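Local coordinates for dITP/XTP pyrophosphatase (Mycobacteroides abscessus, PDB 6WWD), which hydrolyses non-canonical purine nucleoside triphosphates such as XTP, dITP and ITP to their monophosphates, releasing diphosphate and probably cleansing the nucleotide pool, at the interface of chains A and B. Residues are numbered along the deposited sequence; one frame, centred on the assembly and turned at random. Chains: chain A/B, dITP/XTP pyrophosphatase.

The interface of chains A and B. Residues chain A 133-135; chain B 141, 164, 184, 188.
Two nitrogens of B:Arg184 grip one carboxylate oxygen, A:Glu133 OE1, at the interface of chains A and B, probably the dimer contact of this HAM1-family pyrophosphatase. The guanidinium comes side-on: B:Arg184 NH2 lies 2.9 Å and its NE 3.1 Å from A:Glu133 OE1, both on the syn side of that oxygen. OE1 lies near the guanidinium plane, yet the two flat groups are turned 69° apart, and the forked salt bridge bends at both hydrogens. A:Glu133 reaches out with CG anti to its backbone N (chi1 177°) and an extended chain beyond. B:Leu188 meets it tip to tip through CD2, near OE2, while CD1 of B:Leu188 lies over one face of the B:Arg184 guanidinium, toward the rim. B:Arg184, a predicted substrate-binding residue, and B:Leu188 belong to helix 184-198; both are poorly ordered, which limits confidence in these details.

A second salt bridge illustrates a different geometry. The chain of B:Arg164, bent at chi3 (-80°), crosses A:Glu134 obliquely, with B:Arg164 CD 3.6 Å from the carboxylate carbon CD of A:Glu134. NH1 of B:Arg164 meets OE1 of A:Glu134 at 3.0 Å from above the carboxylate plane. A water also joins these residues, its oxygen 2.7 Å from A:Glu134 N and 3.0 Å from B:Arg164 O.

Between the two charged pairs, A:Val135 and B:Trp141 form an antiparallel beta bridge, and A:Val135 CG2 packs 4.0 Å from B:Trp141 CD1. The carbonyl O of A:Glu134 lies in plane at the indole edge.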
loop_
_atom_site.group_PDB
_atom_site.type_symbol
_atom_site.label_atom_id
_atom_site.label_comp_id
_atom_site.label_asym_id
_atom_site.label_seq_id
_atom_site.Cartn_x
_atom_site.Cartn_y
_atom_site.Cartn_z
ATOM N N GLU A 133 20.542 -12.968 -8.177
ATOM C CA GLU A 133 20.497 -12.056 -7.046
ATOM C C GLU A 133 19.865 -10.734 -7.460
ATOM O O GLU A 133 20.094 -10.243 -8.566
ATOM C CB GLU A 133 21.906 -11.869 -6.503
ATOM C CG GLU A 133 22.024 -10.907 -5.379
ATOM C CD GLU A 133 23.372 -11.031 -4.721
ATOM O OE1 GLU A 133 23.429 -11.684 -3.656
ATOM O OE2 GLU A 133 24.367 -10.525 -5.284
ATOM N N GLU A 134 19.036 -10.163 -6.577
ATOM C CA GLU A 134 18.286 -8.946 -6.901
ATOM C C GLU A 134 18.462 -7.903 -5.808
ATOM O O GLU A 134 18.171 -8.166 -4.635
ATOM C CB GLU A 134 16.787 -9.215 -7.070
ATOM C CG GLU A 134 16.436 -10.283 -8.083
ATOM C CD GLU A 134 14.936 -10.427 -8.289
ATOM O OE1 GLU A 134 14.163 -9.822 -7.514
ATOM O OE2 GLU A 134 14.529 -11.124 -9.244
ATOM N N VAL A 135 18.899 -6.710 -6.204
ATOM C CA VAL A 135 18.985 -5.552 -5.326
ATOM C C VAL A 135 18.344 -4.384 -6.054
ATOM O O VAL A 135 18.596 -4.169 -7.245
ATOM C CB VAL A 135 20.442 -5.203 -4.955
ATOM C CG1 VAL A 135 20.478 -3.966 -4.050
ATOM C CG2 VAL A 135 21.125 -6.379 -4.268
ATOM N N TRP B 141 17.271 -5.835 -0.581
ATOM C CA TRP B 141 17.923 -7.076 -1.007
ATOM C C TRP B 141 16.851 -8.154 -1.072
ATOM O O TRP B 141 16.368 -8.608 -0.035
ATOM C CB TRP B 141 19.022 -7.444 -0.014
ATOM C CG TRP B 141 19.940 -8.610 -0.371
ATOM C CD1 TRP B 141 20.172 -9.135 -1.597
ATOM C CD2 TRP B 141 20.763 -9.352 0.548
ATOM N NE1 TRP B 141 21.075 -10.179 -1.505
ATOM C CE2 TRP B 141 21.455 -10.322 -0.197
ATOM C CE3 TRP B 141 20.954 -9.304 1.935
ATOM C CZ2 TRP B 141 22.345 -11.228 0.394
ATOM C CZ3 TRP B 141 21.848 -10.208 2.524
ATOM C CH2 TRP B 141 22.524 -11.151 1.753
ATOM N N ARG B 164 17.499 -14.141 -2.948
ATOM C CA ARG B 164 17.159 -14.598 -4.286
ATOM C C ARG B 164 18.437 -14.907 -5.063
ATOM O O ARG B 164 19.457 -14.233 -4.903
ATOM C CB ARG B 164 16.309 -13.544 -4.999
ATOM C CG ARG B 164 15.143 -14.138 -5.772
ATOM C CD ARG B 164 14.050 -13.129 -6.032
ATOM N NE ARG B 164 13.188 -12.942 -4.867
ATOM C CZ ARG B 164 12.269 -11.977 -4.772
ATOM N NH1 ARG B 164 12.116 -11.122 -5.784
ATOM N NH2 ARG B 164 11.532 -11.843 -3.659
ATOM N N ARG B 184 31.540 -13.424 -6.592
ATOM C CA ARG B 184 30.329 -12.676 -6.268
ATOM C C ARG B 184 30.656 -11.275 -5.758
ATOM O O ARG B 184 29.898 -10.324 -6.008
ATOM C CB ARG B 184 29.488 -13.425 -5.230
ATOM C CG ARG B 184 28.321 -12.584 -4.715
ATOM C CD ARG B 184 27.381 -13.331 -3.794
ATOM N NE ARG B 184 26.365 -12.420 -3.272
ATOM C CZ ARG B 184 26.444 -11.811 -2.091
ATOM N NH1 ARG B 184 27.487 -12.029 -1.303
ATOM N NH2 ARG B 184 25.480 -10.991 -1.697
ATOM N N LEU B 188 29.400 -7.650 -7.366
ATOM C CA LEU B 188 28.750 -6.668 -6.505
ATOM C C LEU B 188 29.578 -5.392 -6.399
ATOM O O LEU B 188 29.026 -4.285 -6.406
ATOM C CB LEU B 188 28.520 -7.270 -5.122
ATOM C CG LEU B 188 27.392 -8.289 -5.079
ATOM C CD1 LEU B 188 27.234 -8.828 -3.662
ATOM C CD2 LEU B 188 26.092 -7.687 -5.626
HETATM O O HOH W 1 18.886 -11.416 -4.135
#